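Exported gluconolactonase (PDB 3DR2) catalyses the hydrolysis of gluconolactone to gluconic acid, as a calcium-binding six-bladed beta-propeller enzyme of the SMP-30 family that forms a dimer. Local coordinates at residues C5-G11 with D75-V80; S214-T218 with G239-F244; L99-E103 with D135-A139. All coordinates share one frame; numbering follows the deposited sequence.

The three interactions run from the rim of the six-bladed propeller to its calcium-bearing centre. Interaction 1 adds the N-terminal segment to the outside of one blade, its centre about 22 Å from the centre of the chain, beside the second subunit. Interactions 2 and 3 each join neighbouring blades and lie closer in, about 12 and 8 Å from that centre. Their own centres are about 18 Å apart, yet they touch where Gly243 CA meets Asp135 OD1 at 4.2 Å. Asp242 of interaction 2 binds a calcium ion near the propeller centre, at what is probably the active site, and the side chain of Asp135 in interaction 3 lies about 5 Å from a bound calcium.

Interaction 1. Residues C5-G11 with D75-V80; sequences CRVRPAG and DGTVDV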
ATOM      1  N   CYS A   5       2.037   5.691  15.572  1.00 24.22           N
ATOM      2  CA  CYS A   5       1.342   6.957  15.405  1.00 24.30           C
ATOM      3  C   CYS A   5      -0.168   6.822  15.280  1.00 20.48           C
ATOM      4  O   CYS A   5      -0.699   5.748  14.992  1.00 20.93           O
ATOM      5  CB  CYS A   5       1.898   7.750  14.215  1.00 26.92           C
ATOM      6  SG  CYS A   5       1.430   7.218  12.536  1.00 28.21           S
ATOM      7  N   ARG A   6      -0.860   7.921  15.544  1.00 20.05           N
ATOM      8  CA  ARG A   6      -2.312   7.958  15.461  1.00 19.25           C
ATOM      9  C   ARG A   6      -2.687   8.323  14.030  1.00 20.14           C
ATOM     10  O   ARG A   6      -2.300   9.386  13.541  1.00 20.72           O
ATOM     11  CB  ARG A   6      -2.866   9.008  16.424  1.00 21.50           C
ATOM     12  CG  ARG A   6      -4.378   9.114  16.406  1.00 22.80           C
ATOM     13  CD  ARG A   6      -4.829  10.469  16.903  1.00 27.81           C
ATOM     14  NE  ARG A   6      -4.324  10.747  18.243  1.00 31.36           N
ATOM     15  CZ  ARG A   6      -4.498  11.899  18.882  1.00 31.94           C
ATOM     16  NH1 ARG A   6      -4.005  12.058  20.104  1.00 32.07           N
ATOM     17  NH2 ARG A   6      -5.160  12.890  18.298  1.00 30.81           N
ATOM     18  N   VAL A   7      -3.430   7.447  13.357  1.00 17.97           N
ATOM     19  CA  VAL A   7      -3.831   7.698  11.978  1.00 17.70           C
ATOM     20  C   VAL A   7      -5.252   8.246  11.817  1.00 16.22           C
ATOM     21  O   VAL A   7      -5.656   8.606  10.717  1.00 16.86           O
ATOM     22  CB  VAL A   7      -3.646   6.435  11.098  1.00 16.82           C
ATOM     23  CG1 VAL A   7      -2.156   6.164  10.894  1.00 18.69           C
ATOM     24  CG2 VAL A   7      -4.312   5.237  11.750  1.00 18.12           C
ATOM     25  N   ARG A   8      -6.010   8.287  12.911  1.00 17.22           N
ATOM     26  CA  ARG A   8      -7.357   8.863  12.899  1.00 19.33           C
ATOM     27  C   ARG A   8      -7.627   9.423  14.288  1.00 17.96           C
ATOM     28  O   ARG A   8      -7.503   8.718  15.284  1.00 16.17           O
ATOM     29  CB  ARG A   8      -8.444   7.832  12.567  1.00 18.68           C
ATOM     30  CG  ARG A   8      -9.842   8.472  12.431  1.00 20.75           C
ATOM     31  CD  ARG A   8     -10.966   7.437  12.461  1.00 19.16           C
ATOM     32  NE  ARG A   8     -12.285   7.987  12.131  1.00 19.55           N
ATOM     33  CZ  ARG A   8     -13.097   8.597  12.991  1.00 22.36           C
ATOM     34  NH1 ARG A   8     -12.744   8.759  14.259  1.00 19.18           N
ATOM     35  NH2 ARG A   8     -14.283   9.030  12.583  1.00 21.81           N
ATOM     36  N   PRO A   9      -7.974  10.712  14.376  1.00 19.40           N
ATOM     37  CA  PRO A   9      -8.250  11.288  15.695  1.00 19.80           C
ATOM     38  C   PRO A   9      -9.569  10.765  16.242  1.00 20.03           C
ATOM     39  O   PRO A   9     -10.390  10.238  15.495  1.00 18.72           O
ATOM     40  CB  PRO A   9      -8.293  12.790  15.416  1.00 21.33           C
ATOM     41  CG  PRO A   9      -8.799  12.854  14.011  1.00 24.35           C
ATOM     42  CD  PRO A   9      -8.017  11.743  13.326  1.00 20.98           C
ATOM     43  N   ALA A  10      -9.768  10.901  17.548  1.00 20.30           N
ATOM     44  CA  ALA A  10     -11.011  10.457  18.157  1.00 21.16           C
ATOM     45  C   ALA A  10     -12.117  11.234  17.457  1.00 22.25           C
ATOM     46  O   ALA A  10     -11.888  12.339  16.964  1.00 23.48           O
ATOM     47  CB  ALA A  10     -11.007  10.769  19.650  1.00 21.38           C
ATOM     48  N   GLY A  11     -13.310  10.661  17.401  1.00 22.96           N
ATOM     49  CA  GLY A  11     -14.403  11.341  16.739  1.00 23.94           C
ATOM     50  C   GLY A  11     -15.470  10.366  16.303  1.00 25.33           C
ATOM     51  O   GLY A  11     -15.178   9.185  16.070  1.00 23.53           O
ATOM     52  N   ASP A  75     -13.381   5.354  21.177  1.00 21.83           N
ATOM     53  CA  ASP A  75     -13.695   6.773  21.044  1.00 21.24           C
ATOM     54  C   ASP A  75     -13.489   7.205  19.590  1.00 20.74           C
ATOM     55  O   ASP A  75     -13.586   8.389  19.249  1.00 19.45           O
ATOM     56  CB  ASP A  75     -12.834   7.609  22.002  1.00 22.02           C
ATOM     57  CG  ASP A  75     -11.388   7.690  21.575  1.00 24.09           C
ATOM     58  OD1 ASP A  75     -10.874   6.707  21.004  1.00 25.44           O
ATOM     59  OD2 ASP A  75     -10.761   8.741  21.830  1.00 28.28           O
ATOM     60  N   GLY A  76     -13.209   6.224  18.731  1.00 20.14           N
ATOM     61  CA  GLY A  76     -13.022   6.496  17.315  1.00 17.69           C
ATOM     62  C   GLY A  76     -11.585   6.606  16.858  1.00 18.21           C
ATOM     63  O   GLY A  76     -11.307   6.621  15.656  1.00 18.50           O
ATOM     64  N   THR A  77     -10.668   6.696  17.812  1.00 15.63           N
ATOM     65  CA  THR A  77      -9.251   6.808  17.497  1.00 18.23           C
ATOM     66  C   THR A  77      -8.742   5.532  16.846  1.00 18.88           C
ATOM     67  O   THR A  77      -9.207   4.439  17.171  1.00 16.25           O
ATOM     68  CB  THR A  77      -8.415   7.035  18.765  1.00 18.95           C
ATOM     69  OG1 THR A  77      -8.828   8.247  19.401  1.00 20.84           O
ATOM     70  CG2 THR A  77      -6.934   7.124  18.419  1.00 18.42           C
ATOM     71  N   VAL A  78      -7.812   5.684  15.906  1.00 16.44           N
ATOM     72  CA  VAL A  78      -7.192   4.538  15.256  1.00 15.84           C
ATOM     73  C   VAL A  78      -5.692   4.765  15.390  1.00 16.01           C
ATOM     74  O   VAL A  78      -5.168   5.805  14.970  1.00 15.03           O
ATOM     75  CB  VAL A  78      -7.570   4.419  13.757  1.00 15.57           C
ATOM     76  CG1 VAL A  78      -6.864   3.207  13.145  1.00 17.28           C
ATOM     77  CG2 VAL A  78      -9.079   4.262  13.604  1.00 19.31           C
ATOM     78  N   ASP A  79      -5.012   3.802  16.002  1.00 16.32           N
ATOM     79  CA  ASP A  79      -3.573   3.870  16.214  1.00 16.33           C
ATOM     80  C   ASP A  79      -2.872   2.751  15.457  1.00 16.39           C
ATOM     81  O   ASP A  79      -3.474   1.726  15.154  1.00 14.72           O
ATOM     82  CB  ASP A  79      -3.245   3.711  17.703  1.00 19.53           C
ATOM     83  CG  ASP A  79      -3.803   4.828  18.547  1.00 21.36           C
ATOM     84  OD1 ASP A  79      -3.552   5.996  18.194  1.00 20.14           O
ATOM     85  OD2 ASP A  79      -4.481   4.541  19.560  1.00 24.34           O
ATOM     86  N   VAL A  80      -1.598   2.958  15.147  1.00 16.17           N
ATOM     87  CA  VAL A  80      -0.821   1.926  14.478  1.00 16.38           C
ATOM     88  C   VAL A  80      -0.259   1.045  15.596  1.00 16.80           C
ATOM     89  O   VAL A  80       0.529   1.515  16.425  1.00 18.53           O
ATOM     90  CB  VAL A  80       0.348   2.530  13.667  1.00 16.21           C
ATOM     91  CG1 VAL A  80       1.187   1.410  13.051  1.00 17.44           C
ATOM     92  CG2 VAL A  80      -0.193   3.445  12.573  1.00 15.43           C
TER
HETATM   93  O   HOH W   1      -3.712   8.086  19.971  1.00 26.59           O
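Val78 O accepts two backbone N-H groups, from Val7 N at 2.9 Å and, weakly, from Arg8 N at 3.3 Å, the signature of a classic beta bulge. The bulge lets the N-terminal strand 6-8 turn a corner while it pairs antiparallel with strand 78-83, the addition of an outer strand to a propeller blade. On one side of it Val80 N bonds to Cys5 O at 2.9 Å, and on the other Val78 N bonds to Arg8 O at 3.1 Å. Further along, Gly11 N bonds to Asp75 O.

Arginine suits position 8 because its long chain can bring several N-H groups to backbone carbonyls of the turn. With CG anti to the backbone N (chi1 -175°) and the chain extended as far as NE, Arg8 NH1 arrives 2.9 Å from Gly76 O, approaching from above the carbonyl plane, 50° out of it. Arg8 NH1 also bonds to Gly11 O at 3.1 Å, and NH2 to Pro12 O, which ties the guanidinium to both segments. Gly76 has a positive phi of 99° and no side chain to obstruct Gly11 O or Arg8 NH1. Asp75 OD1 accepts from Thr77 N, closing an Asx turn. A water links Arg6 NE to Asp79 OD1, while Asp79 OD2 forms a salt bridge with Arg73.

Branched valines fill the buried side near Tyr41 and Arg68, with Val7 CG2 against Val78 CG1 at 3.5 Å. Beyond them Cys5 SG, disulfide-bonded to Cys160 of the second subunit, lies 4.1 Å from Val80 CG2.

Interaction 2. Residues S214-T218 with G239-F244; sequences SVEIT and GLPDGF. With CA (calcium ion), chain D.
Val215 meets the other segment with its CG1 branch, held anti to the backbone N (chi1 171°) and set tightly against Pro241 CD at 3.5 Å. Val215 CG1 also touches Leu240 CD2 at 3.8 Å, the two side chains crossing at about a right angle. Glu216 turns its side chain the other way, and its carboxylate accepts hydrogen bonds from Ser214 OG and Thr218 OG1, which fix its rotation. Only its backbone faces Pro241, whose CG lies near Glu216 O. The Ile217 side chain passes the proline ring in the opposite direction, Ile217 CG1 3.7 Å from Pro241 CB, while CG2 comes obliquely toward the ring of Phe244.

Proline, rigid and apolar, suits this surface and centres an inverse gamma turn. Right after it Asp242 points to the middle of the propeller, where Asp242 OD1 binds calcium at 2.4 Å; Glu48, Asn134, Asn191 and four waters complete the site. Ser205 OG can hydrogen-bond to the carbonyl of Pro241 or Asp242, donating to one at a time, and probably helps to position this ligand.

Strand 216-223 lies between strands 201-206 and 226-234 of one blade, and the 239-244 loop leads into strand 244-246 of the next, whose strand 252-254 also packs on Ile217.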
ATOM      1  N   SER A 214     -13.851 -25.060  -6.891  1.00 23.77           N
ATOM      2  CA  SER A 214     -15.082 -24.387  -6.514  1.00 22.43           C
ATOM      3  C   SER A 214     -14.825 -23.250  -5.528  1.00 22.29           C
ATOM      4  O   SER A 214     -13.987 -23.378  -4.637  1.00 22.87           O
ATOM      5  CB  SER A 214     -16.032 -25.399  -5.874  1.00 23.93           C
ATOM      6  OG  SER A 214     -17.251 -24.796  -5.485  1.00 27.73           O
ATOM      7  N   VAL A 215     -15.521 -22.132  -5.712  1.00 19.88           N
ATOM      8  CA  VAL A 215     -15.403 -21.009  -4.783  1.00 19.28           C
ATOM      9  C   VAL A 215     -16.565 -21.269  -3.839  1.00 19.21           C
ATOM     10  O   VAL A 215     -17.726 -21.194  -4.245  1.00 19.43           O
ATOM     11  CB  VAL A 215     -15.603 -19.649  -5.477  1.00 19.95           C
ATOM     12  CG1 VAL A 215     -15.694 -18.554  -4.427  1.00 18.73           C
ATOM     13  CG2 VAL A 215     -14.443 -19.367  -6.419  1.00 19.55           C
ATOM     14  N   GLU A 216     -16.263 -21.570  -2.581  1.00 17.65           N
ATOM     15  CA  GLU A 216     -17.314 -21.902  -1.640  1.00 18.30           C
ATOM     16  C   GLU A 216     -16.835 -21.882  -0.199  1.00 17.75           C
ATOM     17  O   GLU A 216     -15.658 -21.666   0.091  1.00 17.55           O
ATOM     18  CB  GLU A 216     -17.810 -23.323  -1.929  1.00 19.54           C
ATOM     19  CG  GLU A 216     -16.711 -24.365  -1.676  1.00 21.78           C
ATOM     20  CD  GLU A 216     -17.174 -25.809  -1.809  1.00 24.18           C
ATOM     21  OE1 GLU A 216     -16.926 -26.600  -0.873  1.00 23.16           O
ATOM     22  OE2 GLU A 216     -17.776 -26.154  -2.845  1.00 25.15           O
ATOM     23  N   ILE A 217     -17.785 -22.112   0.697  1.00 17.83           N
ATOM     24  CA  ILE A 217     -17.497 -22.239   2.112  1.00 19.27           C
ATOM     25  C   ILE A 217     -17.716 -23.732   2.302  1.00 19.17           C
ATOM     26  O   ILE A 217     -18.784 -24.266   1.972  1.00 19.06           O
ATOM     27  CB  ILE A 217     -18.483 -21.469   3.004  1.00 18.60           C
ATOM     28  CG1 ILE A 217     -18.349 -19.965   2.751  1.00 18.31           C
ATOM     29  CG2 ILE A 217     -18.194 -21.777   4.473  1.00 17.98           C
ATOM     30  CD1 ILE A 217     -19.278 -19.124   3.602  1.00 21.10           C
ATOM     31  N   THR A 218     -16.690 -24.405   2.804  1.00 19.92           N
ATOM     32  CA  THR A 218     -16.734 -25.843   3.017  1.00 19.64           C
ATOM     33  C   THR A 218     -16.841 -26.150   4.506  1.00 20.75           C
ATOM     34  O   THR A 218     -16.333 -25.404   5.335  1.00 19.42           O
ATOM     35  CB  THR A 218     -15.453 -26.492   2.461  1.00 19.73           C
ATOM     36  OG1 THR A 218     -15.212 -25.999   1.137  1.00 20.14           O
ATOM     37  CG2 THR A 218     -15.590 -28.005   2.420  1.00 24.29           C
ATOM     38  N   GLY A 239     -19.060 -12.527  -5.674  1.00 20.88           N
ATOM     39  CA  GLY A 239     -17.700 -12.406  -5.198  1.00 20.17           C
ATOM     40  C   GLY A 239     -17.177 -13.618  -4.463  1.00 22.08           C
ATOM     41  O   GLY A 239     -17.654 -14.739  -4.649  1.00 22.00           O
ATOM     42  N   LEU A 240     -16.197 -13.377  -3.602  1.00 18.80           N
ATOM     43  CA  LEU A 240     -15.559 -14.446  -2.852  1.00 21.48           C
ATOM     44  C   LEU A 240     -15.874 -14.463  -1.367  1.00 19.36           C
ATOM     45  O   LEU A 240     -15.882 -13.418  -0.717  1.00 17.42           O
ATOM     46  CB  LEU A 240     -14.043 -14.326  -2.995  1.00 21.19           C
ATOM     47  CG  LEU A 240     -13.462 -14.160  -4.398  1.00 22.77           C
ATOM     48  CD1 LEU A 240     -12.046 -13.627  -4.310  1.00 25.71           C
ATOM     49  CD2 LEU A 240     -13.510 -15.485  -5.120  1.00 24.30           C
ATOM     50  N   PRO A 241     -16.151 -15.654  -0.814  1.00 17.39           N
ATOM     51  CA  PRO A 241     -16.433 -15.733   0.619  1.00 17.78           C
ATOM     52  C   PRO A 241     -15.024 -15.795   1.221  1.00 17.14           C
ATOM     53  O   PRO A 241     -14.480 -16.871   1.461  1.00 17.02           O
ATOM     54  CB  PRO A 241     -17.199 -17.049   0.747  1.00 17.03           C
ATOM     55  CG  PRO A 241     -16.614 -17.889  -0.344  1.00 17.65           C
ATOM     56  CD  PRO A 241     -16.499 -16.916  -1.494  1.00 17.72           C
ATOM     57  N   ASP A 242     -14.433 -14.618   1.403  1.00 16.18           N
ATOM     58  CA  ASP A 242     -13.076 -14.458   1.912  1.00 14.58           C
ATOM     59  C   ASP A 242     -12.972 -14.851   3.380  1.00 16.31           C
ATOM     60  O   ASP A 242     -12.659 -15.993   3.709  1.00 16.45           O
ATOM     61  CB  ASP A 242     -12.656 -12.998   1.722  1.00 15.45           C
ATOM     62  CG  ASP A 242     -11.157 -12.816   1.646  1.00 15.34           C
ATOM     63  OD1 ASP A 242     -10.434 -13.433   2.455  1.00 15.17           O
ATOM     64  OD2 ASP A 242     -10.700 -12.029   0.787  1.00 17.39           O
ATOM     65  N   GLY A 243     -13.224 -13.892   4.263  1.00 14.97           N
ATOM     66  CA  GLY A 243     -13.179 -14.166   5.686  1.00 14.71           C
ATOM     67  C   GLY A 243     -14.597 -14.175   6.228  1.00 15.10           C
ATOM     68  O   GLY A 243     -15.494 -13.589   5.624  1.00 13.73           O
ATOM     69  N   PHE A 244     -14.807 -14.837   7.359  1.00 13.69           N
ATOM     70  CA  PHE A 244     -16.137 -14.907   7.953  1.00 14.70           C
ATOM     71  C   PHE A 244     -16.051 -15.282   9.427  1.00 16.59           C
ATOM     72  O   PHE A 244     -14.987 -15.655   9.921  1.00 15.37           O
ATOM     73  CB  PHE A 244     -16.982 -15.938   7.199  1.00 13.97           C
ATOM     74  CG  PHE A 244     -16.326 -17.286   7.078  1.00 15.54           C
ATOM     75  CD1 PHE A 244     -16.408 -18.212   8.112  1.00 15.49           C
ATOM     76  CD2 PHE A 244     -15.619 -17.623   5.928  1.00 15.31           C
ATOM     77  CE1 PHE A 244     -15.792 -19.460   8.002  1.00 16.35           C
ATOM     78  CE2 PHE A 244     -15.000 -18.866   5.806  1.00 17.37           C
ATOM     79  CZ  PHE A 244     -15.086 -19.786   6.847  1.00 15.29           C
TER
HETATM   80 CA    CA D 707      -8.526 -13.824   3.852  1.00  1.00          CA
HETATM   81  O   HOH W   2      -9.986 -14.925   5.399  1.00 14.52           O
HETATM   82  O   HOH W   3      -7.046 -12.686   2.124  1.00 16.93           O
HETATM   83  O   HOH W   4      -7.373 -13.189   5.868  1.00 13.53           O
HETATM   84  O   HOH W   5     -10.139 -12.245   4.806  1.00 24.65           O

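Interaction 3. Residues L99-E103 with D135-A139; sequences LVHCE and DLIVA
The sulfur of Cys102 lies over one face of the peptide group that joins Asp135 to Leu136, with Cys102 SG 3.5 Å from Asp135 C. The His101 ring, another flat group, points away from the 135-139 segment: one face carries the backbone carbon of Leu99, and at its edge ND1 and NE2 are held by Asn91 and Ser112. The Asp135 carboxylate also turns away from the contact. Asp135 OD2 accepts from Leu136 N at 2.8 Å, on the anti side and 28° out of the carboxylate plane, while OD1 bonds to Asn281; the two bonds probably help to hold the group, about 5 Å from a bound calcium ion.

Here two adjacent blades of the six-bladed propeller pack face to face. Strand 99-103 belongs to one sheet and strand 136-138 is the edge strand of the next; their axes approach to 7.9 Å with directions 156° apart, a spacing filled by side chains, some of which rest on the opposite backbone. Small and branched apolar residues suit so buried a seam.

Leu136 has the largest share of it, with Cys102 close behind. Chi1 of 78° swings Leu136 CG in over the segment's own backbone, and beyond the extended chi2 the methyls split between two partners: Leu136 CD1 meets Val100 CG2 at 3.7 Å, and Leu136 CD2 meets Cys102 SG at 3.8 Å. CD1 also lies against the backbone of His101. At the end away from Asp135, Val100 CG2 meets Val138 CG2 at 4.1 Å, and Val100 leans as well on Ile144 of strand 144-147.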
ATOM      1  N   LEU A  99      -2.012 -11.062  20.814  1.00 15.17           N
ATOM      2  CA  LEU A  99      -2.376 -11.054  19.405  1.00 16.93           C
ATOM      3  C   LEU A  99      -1.531 -12.062  18.642  1.00 17.49           C
ATOM      4  O   LEU A  99      -0.318 -12.132  18.838  1.00 17.37           O
ATOM      5  CB  LEU A  99      -2.145  -9.670  18.790  1.00 16.45           C
ATOM      6  CG  LEU A  99      -2.873  -8.467  19.384  1.00 16.56           C
ATOM      7  CD1 LEU A  99      -2.589  -7.244  18.527  1.00 17.33           C
ATOM      8  CD2 LEU A  99      -4.372  -8.744  19.445  1.00 17.73           C
ATOM      9  N   VAL A 100      -2.178 -12.851  17.788  1.00 15.05           N
ATOM     10  CA  VAL A 100      -1.475 -13.812  16.946  1.00 16.00           C
ATOM     11  C   VAL A 100      -1.733 -13.343  15.518  1.00 15.53           C
ATOM     12  O   VAL A 100      -2.801 -12.795  15.230  1.00 13.60           O
ATOM     13  CB  VAL A 100      -1.982 -15.255  17.159  1.00 18.59           C
ATOM     14  CG1 VAL A 100      -1.541 -15.751  18.540  1.00 19.52           C
ATOM     15  CG2 VAL A 100      -3.495 -15.309  17.043  1.00 19.90           C
ATOM     16  N   HIS A 101      -0.764 -13.559  14.632  1.00 14.83           N
ATOM     17  CA  HIS A 101      -0.864 -13.073  13.256  1.00 13.58           C
ATOM     18  C   HIS A 101      -0.448 -14.037  12.154  1.00 14.86           C
ATOM     19  O   HIS A 101       0.375 -14.926  12.366  1.00 15.58           O
ATOM     20  CB  HIS A 101       0.027 -11.835  13.084  1.00 15.60           C
ATOM     21  CG  HIS A 101       0.002 -10.893  14.245  1.00 14.68           C
ATOM     22  ND1 HIS A 101      -0.986  -9.945  14.417  1.00 12.75           N
ATOM     23  CD2 HIS A 101       0.848 -10.749  15.294  1.00 15.21           C
ATOM     24  CE1 HIS A 101      -0.746  -9.258  15.520  1.00 14.08           C
ATOM     25  NE2 HIS A 101       0.361  -9.725  16.071  1.00 14.59           N
ATOM     26  N   CYS A 102      -1.015 -13.811  10.969  1.00 13.26           N
ATOM     27  CA  CYS A 102      -0.672 -14.552   9.761  1.00 13.77           C
ATOM     28  C   CYS A 102       0.151 -13.542   8.979  1.00 13.50           C
ATOM     29  O   CYS A 102      -0.325 -12.435   8.716  1.00 11.79           O
ATOM     30  CB  CYS A 102      -1.911 -14.889   8.938  1.00 13.65           C
ATOM     31  SG  CYS A 102      -2.845 -16.286   9.542  1.00 27.83           S
ATOM     32  N   GLU A 103       1.377 -13.901   8.611  1.00 12.29           N
ATOM     33  CA  GLU A 103       2.224 -12.977   7.867  1.00 14.25           C
ATOM     34  C   GLU A 103       2.623 -13.528   6.503  1.00 16.17           C
ATOM     35  O   GLU A 103       3.298 -14.557   6.410  1.00 14.69           O
ATOM     36  CB  GLU A 103       3.477 -12.634   8.680  1.00 15.17           C
ATOM     37  CG  GLU A 103       3.169 -11.832   9.942  1.00 17.48           C
ATOM     38  CD  GLU A 103       4.416 -11.376  10.682  1.00 16.18           C
ATOM     39  OE1 GLU A 103       5.475 -11.263  10.039  1.00 17.95           O
ATOM     40  OE2 GLU A 103       4.329 -11.110  11.901  1.00 18.02           O
ATOM     41  N   ASP A 135      -5.452 -16.585   7.049  1.00 13.33           N
ATOM     42  CA  ASP A 135      -6.346 -16.251   8.160  1.00 13.90           C
ATOM     43  C   ASP A 135      -6.156 -17.287   9.270  1.00 15.28           C
ATOM     44  O   ASP A 135      -5.682 -18.401   9.016  1.00 16.18           O
ATOM     45  CB  ASP A 135      -7.801 -16.226   7.663  1.00 13.16           C
ATOM     46  CG  ASP A 135      -8.698 -15.320   8.498  1.00 15.57           C
ATOM     47  OD1 ASP A 135      -9.827 -15.019   8.041  1.00 14.63           O
ATOM     48  OD2 ASP A 135      -8.284 -14.911   9.603  1.00 16.31           O
ATOM     49  N   LEU A 136      -6.509 -16.920  10.499  1.00 13.12           N
ATOM     50  CA  LEU A 136      -6.346 -17.842  11.622  1.00 14.14           C
ATOM     51  C   LEU A 136      -7.381 -17.630  12.711  1.00 15.56           C
ATOM     52  O   LEU A 136      -8.034 -16.586  12.772  1.00 13.47           O
ATOM     53  CB  LEU A 136      -4.942 -17.699  12.230  1.00 14.96           C
ATOM     54  CG  LEU A 136      -4.648 -16.519  13.169  1.00 15.87           C
ATOM     55  CD1 LEU A 136      -3.185 -16.577  13.590  1.00 15.57           C
ATOM     56  CD2 LEU A 136      -4.952 -15.190  12.479  1.00 16.38           C
ATOM     57  N   ILE A 137      -7.534 -18.647  13.556  1.00 13.75           N
ATOM     58  CA  ILE A 137      -8.461 -18.605  14.678  1.00 15.71           C
ATOM     59  C   ILE A 137      -7.813 -19.371  15.819  1.00 15.22           C
ATOM     60  O   ILE A 137      -6.853 -20.116  15.615  1.00 18.16           O
ATOM     61  CB  ILE A 137      -9.825 -19.267  14.343  1.00 15.74           C
ATOM     62  CG1 ILE A 137      -9.625 -20.745  13.987  1.00 17.33           C
ATOM     63  CG2 ILE A 137     -10.498 -18.510  13.209  1.00 18.54           C
ATOM     64  CD1 ILE A 137     -10.921 -21.507  13.710  1.00 17.31           C
ATOM     65  N   VAL A 138      -8.322 -19.170  17.026  1.00 17.77           N
ATOM     66  CA  VAL A 138      -7.800 -19.862  18.194  1.00 17.57           C
ATOM     67  C   VAL A 138      -8.932 -20.685  18.795  1.00 19.66           C
ATOM     68  O   VAL A 138      -9.987 -20.144  19.124  1.00 19.24           O
ATOM     69  CB  VAL A 138      -7.290 -18.866  19.248  1.00 18.42           C
ATOM     70  CG1 VAL A 138      -6.689 -19.623  20.421  1.00 20.91           C
ATOM     71  CG2 VAL A 138      -6.261 -17.935  18.625  1.00 18.95           C
ATOM     72  N   ALA A 139      -8.716 -21.992  18.923  1.00 18.75           N
ATOM     73  CA  ALA A 139      -9.729 -22.881  19.482  1.00 21.51           C
ATOM     74  C   ALA A 139      -9.780 -22.752  20.999  1.00 21.35           C
ATOM     75  O   ALA A 139      -8.883 -22.177  21.616  1.00 22.28           O
ATOM     76  CB  ALA A 139      -9.438 -24.327  19.085  1.00 22.06           C
TER